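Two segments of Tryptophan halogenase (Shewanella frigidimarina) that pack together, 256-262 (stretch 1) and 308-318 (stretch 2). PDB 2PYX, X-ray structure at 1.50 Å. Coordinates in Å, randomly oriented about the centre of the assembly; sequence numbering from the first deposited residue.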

ATOM      1  N   ALA A 256      -6.512   1.834 -16.178  1.00 11.22           N
ATOM      2  CA  ALA A 256      -6.784   0.569 -15.516  1.00 12.74           C
ATOM      3  C   ALA A 256      -8.149   0.106 -15.968  1.00 15.25           C
ATOM      4  O   ALA A 256      -9.090   0.894 -16.102  1.00 17.16           O
ATOM      5  CB  ALA A 256      -6.740   0.716 -14.020  1.00 12.96           C
ATOM      6  N   LEU A 257      -8.219  -1.178 -16.209  1.00 12.82           N
ATOM      7  CA  LEU A 257      -9.475  -1.798 -16.571  1.00 11.97           C
ATOM      8  C   LEU A 257      -9.728  -2.891 -15.531  1.00 10.81           C
ATOM      9  O   LEU A 257      -9.020  -3.911 -15.505  1.00 12.67           O
ATOM     10  CB  LEU A 257      -9.375  -2.350 -17.974  1.00 15.51           C
ATOM     11  CG  LEU A 257     -10.666  -2.955 -18.498  1.00 19.95           C
ATOM     12  CD1 LEU A 257     -11.752  -1.871 -18.710  1.00 20.72           C
ATOM     13  CD2 LEU A 257     -10.365  -3.731 -19.788  1.00 23.33           C
ATOM     14  N   ALA A 258     -10.790  -2.693 -14.726  1.00 13.50           N
ATOM     15  CA  ALA A 258     -11.001  -3.472 -13.502  1.00 13.71           C
ATOM     16  C   ALA A 258     -12.340  -4.215 -13.492  1.00 16.79           C
ATOM     17  O   ALA A 258     -13.319  -3.749 -14.082  1.00 18.28           O
ATOM     18  CB  ALA A 258     -10.942  -2.565 -12.324  1.00 15.55           C
ATOM     19  N   ILE A 259     -12.370  -5.357 -12.812  1.00 14.86           N
ATOM     20  CA  ILE A 259     -13.570  -6.199 -12.805  1.00 17.26           C
ATOM     21  C   ILE A 259     -13.530  -7.149 -11.609  1.00 18.80           C
ATOM     22  O   ILE A 259     -12.465  -7.598 -11.178  1.00 16.63           O
ATOM     23  CB  ILE A 259     -13.679  -6.971 -14.136  1.00 16.42           C
ATOM     24  CG1 ILE A 259     -15.085  -7.578 -14.294  1.00 20.95           C
ATOM     25  CG2 ILE A 259     -12.626  -8.028 -14.279  1.00 16.79           C
ATOM     26  CD1 ILE A 259     -15.358  -8.108 -15.681  1.00 23.79           C
ATOM     27  N   GLN A 260     -14.696  -7.468 -11.064  1.00 21.90           N
ATOM     28  CA  GLN A 260     -14.727  -8.537 -10.073  1.00 25.53           C
ATOM     29  C   GLN A 260     -14.985  -9.871 -10.783  1.00 25.17           C
ATOM     30  O   GLN A 260     -15.607  -9.918 -11.848  1.00 26.18           O
ATOM     31  CB  GLN A 260     -15.696  -8.250  -8.934  1.00 28.87           C
ATOM     32  CG  GLN A 260     -17.070  -7.848  -9.298  1.00 36.02           C
ATOM     33  CD  GLN A 260     -18.003  -7.925  -8.106  1.00 41.16           C
ATOM     34  OE1 GLN A 260     -18.646  -8.951  -7.880  1.00 41.52           O
ATOM     35  NE2 GLN A 260     -18.065  -6.850  -7.326  1.00 39.85           N
ATOM     36  N   VAL A 261     -14.429 -10.931 -10.209  1.00 22.59           N
ATOM     37  CA  VAL A 261     -14.363 -12.263 -10.800  1.00 25.53           C
ATOM     38  C   VAL A 261     -14.798 -13.278  -9.717  1.00 26.45           C
ATOM     39  O   VAL A 261     -14.115 -13.448  -8.712  1.00 24.10           O
ATOM     40  CB  VAL A 261     -12.899 -12.591 -11.218  1.00 25.75           C
ATOM     41  CG1 VAL A 261     -12.783 -13.976 -11.802  1.00 31.23           C
ATOM     42  CG2 VAL A 261     -12.352 -11.544 -12.190  1.00 31.07           C
ATOM     43  N   PRO A 262     -15.933 -13.968  -9.916  1.00 26.26           N
ATOM     44  CA  PRO A 262     -16.256 -15.006  -8.925  1.00 25.92           C
ATOM     45  C   PRO A 262     -15.287 -16.178  -8.982  1.00 24.29           C
ATOM     46  O   PRO A 262     -14.645 -16.411 -10.010  1.00 27.13           O
ATOM     47  CB  PRO A 262     -17.662 -15.462  -9.335  1.00 26.30           C
ATOM     48  CG  PRO A 262     -17.758 -15.131 -10.761  1.00 28.68           C
ATOM     49  CD  PRO A 262     -16.949 -13.880 -10.978  1.00 29.04           C
ATOM     50  N   ASP A 308      -7.819  -3.330 -27.448  1.00 12.41           N
ATOM     51  CA  ASP A 308      -6.824  -4.362 -27.324  1.00 13.09           C
ATOM     52  C   ASP A 308      -6.525  -4.680 -25.837  1.00 13.47           C
ATOM     53  O   ASP A 308      -6.321  -5.832 -25.445  1.00 13.71           O
ATOM     54  CB  ASP A 308      -5.561  -3.947 -28.043  1.00 14.08           C
ATOM     55  CG  ASP A 308      -5.723  -3.872 -29.542  1.00 20.74           C
ATOM     56  OD1 ASP A 308      -6.760  -4.328 -30.074  1.00 20.94           O
ATOM     57  OD2 ASP A 308      -4.804  -3.337 -30.204  1.00 21.06           O
ATOM     58  N   ALA A 309      -6.507  -3.658 -25.011  1.00 12.01           N
ATOM     59  CA  ALA A 309      -6.301  -3.890 -23.571  1.00 12.00           C
ATOM     60  C   ALA A 309      -7.393  -4.764 -22.995  1.00 12.61           C
ATOM     61  O   ALA A 309      -7.130  -5.635 -22.164  1.00 13.08           O
ATOM     62  CB  ALA A 309      -6.236  -2.576 -22.819  1.00 12.72           C
ATOM     63  N   GLN A 310      -8.636  -4.526 -23.403  1.00 13.37           N
ATOM     64  CA  GLN A 310      -9.732  -5.343 -22.927  1.00 12.68           C
ATOM     65  C   GLN A 310      -9.556  -6.795 -23.342  1.00 11.92           C
ATOM     66  O   GLN A 310      -9.789  -7.727 -22.551  1.00 12.93           O
ATOM     67  CB  GLN A 310     -11.071  -4.793 -23.399  1.00 12.65           C
ATOM     68  CG  GLN A 310     -12.218  -5.650 -22.848  1.00 15.45           C
ATOM     69  CD  GLN A 310     -13.573  -5.149 -23.244  1.00 23.15           C
ATOM     70  OE1 GLN A 310     -14.146  -5.610 -24.238  1.00 32.75           O
ATOM     71  NE2 GLN A 310     -14.098  -4.208 -22.485  1.00 19.60           N
ATOM     72  N   LYS A 311      -9.115  -7.007 -24.572  1.00 13.89           N
ATOM     73  CA  LYS A 311      -8.862  -8.374 -25.048  1.00 14.36           C
ATOM     74  C   LYS A 311      -7.833  -9.091 -24.181  1.00 14.86           C
ATOM     75  O   LYS A 311      -8.010 -10.237 -23.792  1.00 15.53           O
ATOM     76  CB  LYS A 311      -8.445  -8.403 -26.515  1.00 16.85           C
ATOM     77  CG  LYS A 311      -8.247  -9.814 -27.103  1.00 26.19           C
ATOM     78  CD  LYS A 311      -9.514 -10.655 -27.063  1.00 36.76           C
ATOM     79  CE  LYS A 311      -9.314 -11.972 -27.836  1.00 32.93           C
ATOM     80  NZ  LYS A 311     -10.502 -12.888 -27.732  1.00 47.01           N
ATOM     81  N   THR A 312      -6.756  -8.394 -23.859  1.00 13.78           N
ATOM     82  CA  THR A 312      -5.761  -8.904 -22.960  1.00 12.91           C
ATOM     83  C   THR A 312      -6.348  -9.266 -21.603  1.00 14.24           C
ATOM     84  O   THR A 312      -6.026 -10.326 -21.060  1.00 13.75           O
ATOM     85  CB  THR A 312      -4.609  -7.846 -22.831  1.00 12.87           C
ATOM     86  OG1 THR A 312      -4.056  -7.618 -24.131  1.00 15.89           O
ATOM     87  CG2 THR A 312      -3.514  -8.328 -21.915  1.00 16.30           C
ATOM     88  N   LEU A 313      -7.193  -8.406 -21.044  1.00 12.76           N
ATOM     89  CA  LEU A 313      -7.817  -8.716 -19.735  1.00 12.88           C
ATOM     90  C   LEU A 313      -8.639  -9.994 -19.867  1.00 13.42           C
ATOM     91  O   LEU A 313      -8.591 -10.905 -19.013  1.00 12.71           O
ATOM     92  CB  LEU A 313      -8.729  -7.589 -19.249  1.00 12.92           C
ATOM     93  CG  LEU A 313      -9.494  -7.816 -17.940  1.00 12.39           C
ATOM     94  CD1 LEU A 313      -8.556  -8.181 -16.788  1.00 13.47           C
ATOM     95  CD2 LEU A 313     -10.373  -6.667 -17.617  1.00 16.47           C
ATOM     96  N   PHE A 314      -9.418 -10.044 -20.933  1.00 14.69           N
ATOM     97  CA  PHE A 314     -10.333 -11.188 -21.089  1.00 15.21           C
ATOM     98  C   PHE A 314      -9.557 -12.480 -21.317  1.00 14.25           C
ATOM     99  O   PHE A 314      -9.990 -13.541 -20.852  1.00 16.10           O
ATOM    100  CB  PHE A 314     -11.353 -10.935 -22.216  1.00 17.11           C
ATOM    101  CG  PHE A 314     -12.408  -9.924 -21.891  1.00 16.85           C
ATOM    102  CD1 PHE A 314     -12.510  -9.335 -20.632  1.00 20.86           C
ATOM    103  CD2 PHE A 314     -13.338  -9.543 -22.851  1.00 20.93           C
ATOM    104  CE1 PHE A 314     -13.492  -8.400 -20.348  1.00 20.63           C
ATOM    105  CE2 PHE A 314     -14.327  -8.623 -22.556  1.00 20.45           C
ATOM    106  CZ  PHE A 314     -14.418  -8.060 -21.312  1.00 19.49           C
ATOM    107  N   ASN A 315      -8.445 -12.422 -22.033  1.00 12.91           N
ATOM    108  CA  ASN A 315      -7.560 -13.568 -22.190  1.00 15.86           C
ATOM    109  C   ASN A 315      -7.079 -14.071 -20.841  1.00 17.94           C
ATOM    110  O   ASN A 315      -7.045 -15.273 -20.576  1.00 18.45           O
ATOM    111  CB  ASN A 315      -6.386 -13.276 -23.109  1.00 16.41           C
ATOM    112  CG  ASN A 315      -6.790 -13.104 -24.563  1.00 24.44           C
ATOM    113  OD1 ASN A 315      -7.893 -13.477 -24.960  1.00 25.63           O
ATOM    114  ND2 ASN A 315      -5.893 -12.521 -25.360  1.00 25.11           N
ATOM    115  N   TYR A 316      -6.671 -13.151 -19.964  1.00 15.09           N
ATOM    116  CA  TYR A 316      -6.202 -13.546 -18.629  1.00 14.04           C
ATOM    117  C   TYR A 316      -7.303 -14.252 -17.848  1.00 17.01           C
ATOM    118  O   TYR A 316      -7.025 -15.198 -17.085  1.00 17.55           O
ATOM    119  CB  TYR A 316      -5.708 -12.292 -17.864  1.00 14.05           C
ATOM    120  CG  TYR A 316      -5.363 -12.535 -16.406  1.00 10.84           C
ATOM    121  CD1 TYR A 316      -4.077 -12.887 -16.013  1.00 13.60           C
ATOM    122  CD2 TYR A 316      -6.330 -12.409 -15.422  1.00 11.08           C
ATOM    123  CE1 TYR A 316      -3.774 -13.093 -14.682  1.00 11.70           C
ATOM    124  CE2 TYR A 316      -6.023 -12.626 -14.065  1.00 13.90           C
ATOM    125  CZ  TYR A 316      -4.747 -12.997 -13.729  1.00 11.54           C
ATOM    126  OH  TYR A 316      -4.395 -13.222 -12.401  1.00 13.55           O
ATOM    127  N   LEU A 317      -8.537 -13.773 -18.007  1.00 17.03           N
ATOM    128  CA  LEU A 317      -9.705 -14.357 -17.326  1.00 19.27           C
ATOM    129  C   LEU A 317     -10.136 -15.675 -17.961  1.00 21.05           C
ATOM    130  O   LEU A 317     -10.881 -16.421 -17.338  1.00 25.53           O
ATOM    131  CB  LEU A 317     -10.887 -13.391 -17.335  1.00 20.00           C
ATOM    132  CG  LEU A 317     -10.716 -12.053 -16.573  1.00 20.86           C
ATOM    133  CD1 LEU A 317     -11.875 -11.093 -16.852  1.00 22.69           C
ATOM    134  CD2 LEU A 317     -10.522 -12.272 -15.076  1.00 21.26           C
ATOM    135  N   GLY A 318      -9.688 -15.944 -19.181  1.00 21.17           N
ATOM    136  CA  GLY A 318     -10.036 -17.187 -19.869  1.00 23.79           C
ATOM    137  C   GLY A 318     -11.442 -17.151 -20.440  1.00 27.32           C
ATOM    138  O   GLY A 318     -12.101 -18.198 -20.529  1.00 28.93           O
TER

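What holds this strand against this helix? Nothing polar does: no hydrogen bond crosses between the two stretches, and the closest approaches between side chains are aliphatic. The strand and helix axes come within 9.7 Å of each other, and their N-to-C directions differ by 36°. Because the two run broadly the same way, L257 lies nearest Q310 at one end and V261 lies nearest L317 at the other. The alternation of the strand turns L257, I259 and V261 toward the helix, while A258 between them points away.

Why does L257 cover more surface than any other residue here? Its CA lies 7.3 Å from the CA of Q310, close enough for the side chain, with chi1 t and chi2 p, to reach the helix backbone itself. L257 CD2 sits 3.6 Å from Q310 CA and 3.8 Å from Q310 CB, and the same methyl lies 3.7 Å from L313 CD2. One methyl group therefore touches residues three positions apart, which adjacent turns of a helix bring to the same side. Q310 itself points sideways, so its part in the contact is made near the backbone, and its extended side chain runs alongside the tip of L257, with Q310 CG still about 4.1 Å from L257 CD2 and the amide group farther off.

How does L313 serve the middle of the contact? It points toward the strand, and its CD2 is shared: 3.7 Å from L257 CD2 and, more loosely, 4.3 Å from I259 CG2. Since L257 and I259 are two apart along the strand and face the same way, a single leucine methyl can meet both. Both I259 and L313 are buried. I259 CG2 also lies 4.1 Å from L317 CD1, so this branch of the isoleucine links two helix residues one turn apart.

What closes the contact at the far end of the helix? L317, with chi1 m and chi2 t, does so with both of its methyls: CD1 meets I259 as described, and CD2 comes to 3.5 Å from V261 CG2. That last pair is tight even though V261 CA and L317 CA are 8.3 Å apart, because both side chains point into the gap. Directly after L317, G318 leaves the helix with positive phi, a conformation that favours glycine. Its N bonds back to N315 O at 3.1 Å and, weakly, to F314 O at 2.9 Å, forming a Schellman motif. G318 makes no contact with the strand, so the packing from the helix side finishes with L317.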